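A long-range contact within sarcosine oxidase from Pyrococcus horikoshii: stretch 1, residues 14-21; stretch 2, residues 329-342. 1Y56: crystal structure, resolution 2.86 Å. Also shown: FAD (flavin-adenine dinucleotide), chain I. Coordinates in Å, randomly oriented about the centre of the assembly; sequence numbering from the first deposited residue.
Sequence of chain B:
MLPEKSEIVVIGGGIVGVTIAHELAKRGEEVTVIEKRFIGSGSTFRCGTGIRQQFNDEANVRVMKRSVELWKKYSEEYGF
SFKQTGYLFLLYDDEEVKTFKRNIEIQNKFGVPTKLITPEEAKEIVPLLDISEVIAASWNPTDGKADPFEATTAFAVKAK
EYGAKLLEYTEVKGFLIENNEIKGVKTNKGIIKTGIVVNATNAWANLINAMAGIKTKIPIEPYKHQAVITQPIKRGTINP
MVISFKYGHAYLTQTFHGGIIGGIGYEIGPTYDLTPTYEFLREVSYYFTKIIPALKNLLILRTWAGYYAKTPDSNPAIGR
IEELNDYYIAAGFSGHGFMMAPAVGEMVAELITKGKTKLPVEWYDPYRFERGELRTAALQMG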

ATOM      1  N   GLY B  14     -41.592  17.917   2.639  1.00 29.20           N
ATOM      2  CA  GLY B  14     -41.362  19.005   3.574  1.00 29.40           C
ATOM      3  C   GLY B  14     -42.698  19.582   3.982  1.00 29.67           C
ATOM      4  O   GLY B  14     -43.761  19.034   3.627  1.00 29.86           O
ATOM      5  N   ILE B  15     -42.658  20.695   4.714  1.00 29.44           N
ATOM      6  CA  ILE B  15     -43.883  21.300   5.213  1.00 29.32           C
ATOM      7  C   ILE B  15     -44.912  21.431   4.084  1.00 29.58           C
ATOM      8  O   ILE B  15     -46.066  21.055   4.254  1.00 29.90           O
ATOM      9  CB  ILE B  15     -43.624  22.644   5.972  1.00 29.10           C
ATOM     10  CG1 ILE B  15     -44.879  23.132   6.719  1.00 28.94           C
ATOM     11  CG2 ILE B  15     -43.078  23.716   5.037  1.00 28.90           C
ATOM     12  CD1 ILE B  15     -45.551  22.087   7.608  1.00 28.68           C
ATOM     13  N   VAL B  16     -44.481  21.904   2.920  1.00 29.68           N
ATOM     14  CA  VAL B  16     -45.405  22.108   1.809  1.00 29.99           C
ATOM     15  C   VAL B  16     -45.959  20.789   1.262  1.00 30.53           C
ATOM     16  O   VAL B  16     -47.176  20.618   1.128  1.00 30.35           O
ATOM     17  CB  VAL B  16     -44.779  22.974   0.706  1.00 29.63           C
ATOM     18  CG1 VAL B  16     -45.736  23.141  -0.457  1.00 28.37           C
ATOM     19  CG2 VAL B  16     -44.424  24.324   1.288  1.00 29.20           C
ATOM     20  N   GLY B  17     -45.057  19.857   0.973  1.00 31.03           N
ATOM     21  CA  GLY B  17     -45.447  18.559   0.446  1.00 31.57           C
ATOM     22  C   GLY B  17     -46.443  17.848   1.339  1.00 31.99           C
ATOM     23  O   GLY B  17     -47.471  17.386   0.847  1.00 32.00           O
ATOM     24  N   VAL B  18     -46.152  17.769   2.644  1.00 32.29           N
ATOM     25  CA  VAL B  18     -46.996  16.983   3.564  1.00 32.71           C
ATOM     26  C   VAL B  18     -48.321  17.691   3.842  1.00 33.19           C
ATOM     27  O   VAL B  18     -49.357  17.041   4.033  1.00 33.39           O
ATOM     28  CB  VAL B  18     -46.284  16.545   4.897  1.00 32.38           C
ATOM     29  CG1 VAL B  18     -44.813  16.363   4.680  1.00 31.96           C
ATOM     30  CG2 VAL B  18     -46.524  17.522   6.027  1.00 32.05           C
ATOM     31  N   THR B  19     -48.279  19.019   3.825  1.00 33.30           N
ATOM     32  CA  THR B  19     -49.441  19.824   4.121  1.00 33.53           C
ATOM     33  C   THR B  19     -50.465  19.694   2.995  1.00 33.64           C
ATOM     34  O   THR B  19     -51.662  19.716   3.237  1.00 33.76           O
ATOM     35  CB  THR B  19     -49.032  21.283   4.392  1.00 33.54           C
ATOM     36  OG1 THR B  19     -49.979  21.894   5.267  1.00 34.58           O
ATOM     37  CG2 THR B  19     -48.911  22.097   3.104  1.00 33.87           C
ATOM     38  N   ILE B  20     -49.967  19.541   1.771  1.00 34.04           N
ATOM     39  CA  ILE B  20     -50.788  19.300   0.588  1.00 34.32           C
ATOM     40  C   ILE B  20     -51.401  17.901   0.644  1.00 34.54           C
ATOM     41  O   ILE B  20     -52.608  17.733   0.491  1.00 34.18           O
ATOM     42  CB  ILE B  20     -49.954  19.472  -0.720  1.00 34.35           C
ATOM     43  CG1 ILE B  20     -49.638  20.957  -0.967  1.00 34.85           C
ATOM     44  CG2 ILE B  20     -50.672  18.856  -1.921  1.00 33.81           C
ATOM     45  CD1 ILE B  20     -48.569  21.221  -2.040  1.00 34.33           C
ATOM     46  N   ALA B  21     -50.559  16.897   0.865  1.00 35.09           N
ATOM     47  CA  ALA B  21     -51.033  15.533   1.033  1.00 35.76           C
ATOM     48  C   ALA B  21     -52.132  15.532   2.072  1.00 36.24           C
ATOM     49  O   ALA B  21     -53.206  14.986   1.844  1.00 36.27           O
ATOM     50  CB  ALA B  21     -49.909  14.637   1.469  1.00 35.66           C
ATOM     51  N   ILE B 329     -47.416  22.518  -9.752  1.00 33.12           N
ATOM     52  CA  ILE B 329     -46.240  23.005  -9.085  1.00 32.21           C
ATOM     53  C   ILE B 329     -46.664  23.848  -7.881  1.00 32.07           C
ATOM     54  O   ILE B 329     -47.622  24.625  -7.959  1.00 31.90           O
ATOM     55  CB  ILE B 329     -45.290  23.766 -10.073  1.00 31.86           C
ATOM     56  CG1 ILE B 329     -43.899  23.977  -9.449  1.00 31.26           C
ATOM     57  CG2 ILE B 329     -45.924  25.069 -10.554  1.00 30.92           C
ATOM     58  CD1 ILE B 329     -42.807  24.361 -10.433  1.00 30.47           C
ATOM     59  N   ALA B 330     -45.968  23.636  -6.765  1.00 31.71           N
ATOM     60  CA  ALA B 330     -46.054  24.483  -5.582  1.00 31.46           C
ATOM     61  C   ALA B 330     -44.647  24.641  -5.017  1.00 31.45           C
ATOM     62  O   ALA B 330     -44.256  23.913  -4.098  1.00 31.29           O
ATOM     63  CB  ALA B 330     -46.964  23.860  -4.553  1.00 31.51           C
ATOM     64  N   ALA B 331     -43.885  25.584  -5.575  1.00 31.26           N
ATOM     65  CA  ALA B 331     -42.459  25.714  -5.262  1.00 31.05           C
ATOM     66  C   ALA B 331     -41.920  27.132  -5.464  1.00 31.08           C
ATOM     67  O   ALA B 331     -42.440  27.893  -6.276  1.00 31.18           O
ATOM     68  CB  ALA B 331     -41.660  24.726  -6.100  1.00 31.00           C
ATOM     69  N   GLY B 332     -40.871  27.475  -4.724  1.00 31.00           N
ATOM     70  CA  GLY B 332     -40.221  28.773  -4.861  1.00 30.73           C
ATOM     71  C   GLY B 332     -40.739  29.775  -3.849  1.00 30.84           C
ATOM     72  O   GLY B 332     -41.066  30.904  -4.193  1.00 30.74           O
ATOM     73  N   PHE B 333     -40.796  29.374  -2.586  1.00 30.90           N
ATOM     74  CA  PHE B 333     -41.438  30.206  -1.582  1.00 30.90           C
ATOM     75  C   PHE B 333     -40.561  31.341  -1.058  1.00 30.86           C
ATOM     76  O   PHE B 333     -40.993  32.165  -0.245  1.00 30.67           O
ATOM     77  CB  PHE B 333     -42.017  29.340  -0.475  1.00 31.15           C
ATOM     78  CG  PHE B 333     -43.133  28.439  -0.945  1.00 31.80           C
ATOM     79  CD1 PHE B 333     -44.433  28.925  -1.074  1.00 32.62           C
ATOM     80  CD2 PHE B 333     -42.883  27.111  -1.281  1.00 32.15           C
ATOM     81  CE1 PHE B 333     -45.477  28.089  -1.525  1.00 33.05           C
ATOM     82  CE2 PHE B 333     -43.919  26.270  -1.731  1.00 32.62           C
ATOM     83  CZ  PHE B 333     -45.218  26.760  -1.849  1.00 31.96           C
ATOM     84  N   SER B 334     -39.335  31.400  -1.564  1.00 30.73           N
ATOM     85  CA  SER B 334     -38.479  32.567  -1.378  1.00 30.85           C
ATOM     86  C   SER B 334     -38.385  33.045   0.076  1.00 30.55           C
ATOM     87  O   SER B 334     -38.335  34.242   0.330  1.00 30.61           O
ATOM     88  CB  SER B 334     -38.946  33.719  -2.283  1.00 31.19           C
ATOM     89  OG  SER B 334     -39.267  33.259  -3.591  1.00 32.06           O
ATOM     90  N   GLY B 335     -38.356  32.108   1.020  1.00 30.27           N
ATOM     91  CA  GLY B 335     -38.018  32.426   2.401  1.00 29.86           C
ATOM     92  C   GLY B 335     -39.188  32.457   3.364  1.00 29.87           C
ATOM     93  O   GLY B 335     -38.994  32.535   4.582  1.00 30.36           O
ATOM     94  N   HIS B 336     -40.404  32.398   2.834  1.00 29.17           N
ATOM     95  CA  HIS B 336     -41.593  32.484   3.660  1.00 28.31           C
ATOM     96  C   HIS B 336     -42.601  31.405   3.276  1.00 28.26           C
ATOM     97  O   HIS B 336     -43.809  31.594   3.395  1.00 28.31           O
ATOM     98  CB  HIS B 336     -42.203  33.882   3.550  1.00 28.15           C
ATOM     99  CG  HIS B 336     -42.485  34.312   2.143  1.00 27.92           C
ATOM    100  ND1 HIS B 336     -41.677  35.193   1.459  1.00 27.61           N
ATOM    101  CD2 HIS B 336     -43.484  33.979   1.290  1.00 27.41           C
ATOM    102  CE1 HIS B 336     -42.165  35.386   0.245  1.00 27.92           C
ATOM    103  NE2 HIS B 336     -43.258  34.656   0.115  1.00 27.65           N
ATOM    104  N   GLY B 337     -42.096  30.266   2.817  1.00 28.12           N
ATOM    105  CA  GLY B 337     -42.955  29.155   2.431  1.00 27.88           C
ATOM    106  C   GLY B 337     -43.479  28.304   3.569  1.00 27.81           C
ATOM    107  O   GLY B 337     -44.469  27.598   3.397  1.00 28.21           O
ATOM    108  N   PHE B 338     -42.829  28.345   4.729  1.00 27.55           N
ATOM    109  CA  PHE B 338     -43.319  27.578   5.882  1.00 27.40           C
ATOM    110  C   PHE B 338     -44.670  28.112   6.373  1.00 27.61           C
ATOM    111  O   PHE B 338     -45.628  27.351   6.497  1.00 27.47           O
ATOM    112  CB  PHE B 338     -42.284  27.545   7.008  1.00 26.98           C
ATOM    113  CG  PHE B 338     -42.852  27.212   8.354  1.00 25.88           C
ATOM    114  CD1 PHE B 338     -42.890  28.173   9.361  1.00 25.73           C
ATOM    115  CD2 PHE B 338     -43.335  25.939   8.632  1.00 25.70           C
ATOM    116  CE1 PHE B 338     -43.412  27.868  10.634  1.00 25.40           C
ATOM    117  CE2 PHE B 338     -43.864  25.624   9.902  1.00 24.42           C
ATOM    118  CZ  PHE B 338     -43.900  26.587  10.898  1.00 24.56           C
ATOM    119  N   MET B 339     -44.737  29.420   6.620  1.00 27.61           N
ATOM    120  CA  MET B 339     -45.965  30.079   7.040  1.00 27.38           C
ATOM    121  C   MET B 339     -47.130  29.885   6.061  1.00 27.52           C
ATOM    122  O   MET B 339     -48.280  29.761   6.476  1.00 27.53           O
ATOM    123  CB  MET B 339     -45.712  31.558   7.305  1.00 27.22           C
ATOM    124  CG  MET B 339     -45.196  32.359   6.132  1.00 26.76           C
ATOM    125  SD  MET B 339     -44.853  34.068   6.628  1.00 27.75           S
ATOM    126  CE  MET B 339     -43.117  34.039   7.104  1.00 28.04           C
ATOM    127  N   MET B 340     -46.832  29.826   4.767  1.00 27.57           N
ATOM    128  CA  MET B 340     -47.888  29.699   3.760  1.00 27.72           C
ATOM    129  C   MET B 340     -48.505  28.301   3.682  1.00 27.82           C
ATOM    130  O   MET B 340     -49.649  28.143   3.242  1.00 27.73           O
ATOM    131  CB  MET B 340     -47.351  30.078   2.382  1.00 27.49           C
ATOM    132  CG  MET B 340     -47.258  31.559   2.131  1.00 28.01           C
ATOM    133  SD  MET B 340     -46.594  31.944   0.503  1.00 28.67           S
ATOM    134  CE  MET B 340     -47.886  31.301  -0.566  1.00 28.54           C
ATOM    135  N   ALA B 341     -47.738  27.300   4.106  1.00 27.87           N
ATOM    136  CA  ALA B 341     -48.014  25.906   3.783  1.00 28.02           C
ATOM    137  C   ALA B 341     -49.458  25.449   3.981  1.00 28.43           C
ATOM    138  O   ALA B 341     -50.046  24.913   3.045  1.00 28.67           O
ATOM    139  CB  ALA B 341     -47.037  24.982   4.506  1.00 28.16           C
ATOM    140  N   PRO B 342     -50.041  25.659   5.183  1.00 28.90           N
ATOM    141  CA  PRO B 342     -51.418  25.241   5.428  1.00 29.11           C
ATOM    142  C   PRO B 342     -52.383  25.777   4.387  1.00 29.54           C
ATOM    143  O   PRO B 342     -53.259  25.038   3.920  1.00 29.83           O
ATOM    144  CB  PRO B 342     -51.724  25.884   6.774  1.00 29.13           C
ATOM    145  CG  PRO B 342     -50.442  25.887   7.446  1.00 28.88           C
ATOM    146  CD  PRO B 342     -49.479  26.292   6.390  1.00 28.84           C
TER
HETATM  147  PA  FAD I 800     -38.494  21.653   1.572  1.00 25.01           P
HETATM  148  O1A FAD I 800     -37.084  21.789   1.083  1.00 25.46           O
HETATM  149  O2A FAD I 800     -38.747  21.714   3.056  1.00 26.88           O
HETATM  150  O5B FAD I 800     -39.123  20.318   0.943  1.00 24.28           O
HETATM  151  C5B FAD I 800     -38.722  19.846  -0.333  1.00 23.45           C
HETATM  152  C4B FAD I 800     -38.411  18.371  -0.169  1.00 24.12           C
HETATM  153  O4B FAD I 800     -38.348  17.761  -1.454  1.00 24.34           O
HETATM  154  C3B FAD I 800     -37.067  18.115   0.509  1.00 24.00           C
HETATM  155  O3B FAD I 800     -37.277  17.470   1.775  1.00 23.42           O
HETATM  156  C2B FAD I 800     -36.311  17.229  -0.467  1.00 22.97           C
HETATM  157  O2B FAD I 800     -35.713  16.087   0.127  1.00 22.18           O
HETATM  158  C1B FAD I 800     -37.388  16.720  -1.385  1.00 23.12           C
HETATM  159  N9A FAD I 800     -36.849  16.352  -2.712  1.00 23.71           N
HETATM  160  C8A FAD I 800     -36.011  17.059  -3.493  1.00 22.88           C
HETATM  161  N7A FAD I 800     -35.758  16.333  -4.608  1.00 23.06           N
HETATM  162  C5A FAD I 800     -36.442  15.176  -4.511  1.00 23.59           C
HETATM  163  C6A FAD I 800     -36.585  14.064  -5.334  1.00 24.50           C
HETATM  164  N6A FAD I 800     -35.945  14.004  -6.529  1.00 24.89           N
HETATM  165  N1A FAD I 800     -37.369  13.045  -4.934  1.00 24.91           N
HETATM  166  C2A FAD I 800     -38.019  13.082  -3.751  1.00 24.45           C
HETATM  167  N3A FAD I 800     -37.904  14.142  -2.934  1.00 23.35           N
HETATM  168  C4A FAD I 800     -37.127  15.195  -3.307  1.00 23.62           C
HETATM  169  N1  FAD I 800     -40.238  30.231   6.048  1.00 24.64           N
HETATM  170  C2  FAD I 800     -41.178  30.798   6.827  1.00 24.60           C
HETATM  171  O2  FAD I 800     -42.363  30.771   6.447  1.00 24.58           O
HETATM  172  N3  FAD I 800     -40.884  31.391   8.001  1.00 24.36           N
HETATM  173  C4  FAD I 800     -39.626  31.451   8.477  1.00 24.96           C
HETATM  174  O4  FAD I 800     -39.374  32.001   9.577  1.00 25.23           O
HETATM  175  C4X FAD I 800     -38.593  30.901   7.727  1.00 25.07           C
HETATM  176  N5  FAD I 800     -37.299  30.925   8.133  1.00 24.76           N
HETATM  177  C5X FAD I 800     -36.325  30.363   7.369  1.00 24.58           C
HETATM  178  C6  FAD I 800     -35.001  30.406   7.825  1.00 23.77           C
HETATM  179  C7  FAD I 800     -33.974  29.831   7.071  1.00 24.46           C
HETATM  180  C7M FAD I 800     -32.549  29.887   7.576  1.00 23.39           C
HETATM  181  C8  FAD I 800     -34.283  29.215   5.849  1.00 25.03           C
HETATM  182  C8M FAD I 800     -33.239  28.593   5.007  1.00 24.17           C
HETATM  183  C9  FAD I 800     -35.600  29.172   5.392  1.00 24.87           C
HETATM  184  C9A FAD I 800     -36.632  29.736   6.142  1.00 24.58           C
HETATM  185  N10 FAD I 800     -37.897  29.679   5.676  1.00 24.39           N
HETATM  186  C10 FAD I 800     -38.947  30.254   6.432  1.00 25.16           C
HETATM  187  C1' FAD I 800     -38.177  29.050   4.390  1.00 23.57           C
HETATM  188  C2' FAD I 800     -38.875  27.730   4.579  1.00 23.27           C
HETATM  189  O2' FAD I 800     -37.939  26.834   5.164  1.00 24.50           O
HETATM  190  C3' FAD I 800     -39.265  27.201   3.218  1.00 22.91           C
HETATM  191  O3' FAD I 800     -40.055  28.182   2.534  1.00 21.67           O
HETATM  192  C4' FAD I 800     -40.058  25.916   3.375  1.00 23.31           C
HETATM  193  O4' FAD I 800     -39.306  24.923   4.095  1.00 23.52           O
HETATM  194  C5' FAD I 800     -40.442  25.359   2.017  1.00 22.99           C
HETATM  195  O5' FAD I 800     -40.967  24.065   2.281  1.00 23.09           O
HETATM  196  P   FAD I 800     -40.979  22.997   1.108  1.00 23.08           P
HETATM  197  O1P FAD I 800     -41.491  23.698  -0.123  1.00 22.91           O
HETATM  198  O2P FAD I 800     -41.653  21.770   1.651  1.00 23.48           O
HETATM  199  O3P FAD I 800     -39.397  22.785   0.879  1.00 25.01           O

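Two helical segments, one from Ile-15 on and one leading into Ala-341 and Pro-342, run side by side with axes 8.7 Å apart at closest approach and N-to-C directions only 2° from parallel. No hydrogen bond joins the stretches; apolar packing carries the contact, centred on Val-16, Ala-341 and Ile-15. Val-16 covers the most surface. Its CA-to-CB bond points toward the second stretch, and both methyls lie against the Phe-333 ring, obliquely for CG2: Val-16 CG2 is 3.6 Å and Val-16 CG1 3.8 Å from Phe-333 CE2. CG2 of Val-16 is also 4.2 Å from Ala-341 CB, and its CG1 is 4.3 Å from Ala-330 CB in the strand. Ile-20, one turn on, brings its CD1 to 4.0 Å from the same Ala-330 CB. Ala-341 meets Val-16 where the backbones are close, with Ala-341 CA 5.0 Å from Val-16 CA. The Ala-341 methyl, CB, is 3.6 Å from Ile-15 CG1 and 3.7 Å from Thr-19 CG2. Thr-19 CG2 also sits tightly against the carbonyl O of Ala-341, at 3.0 Å. Ile-15 CG1 further touches CD2 of Phe-338 at 3.7 Å, at the ring's edge. Backbone N atoms of both stretches also hydrogen-bond FAD: Val-16 N donates to FAD O2P (3.1 Å), and Met-339 N to FAD O2 (2.7 Å, nearly linear).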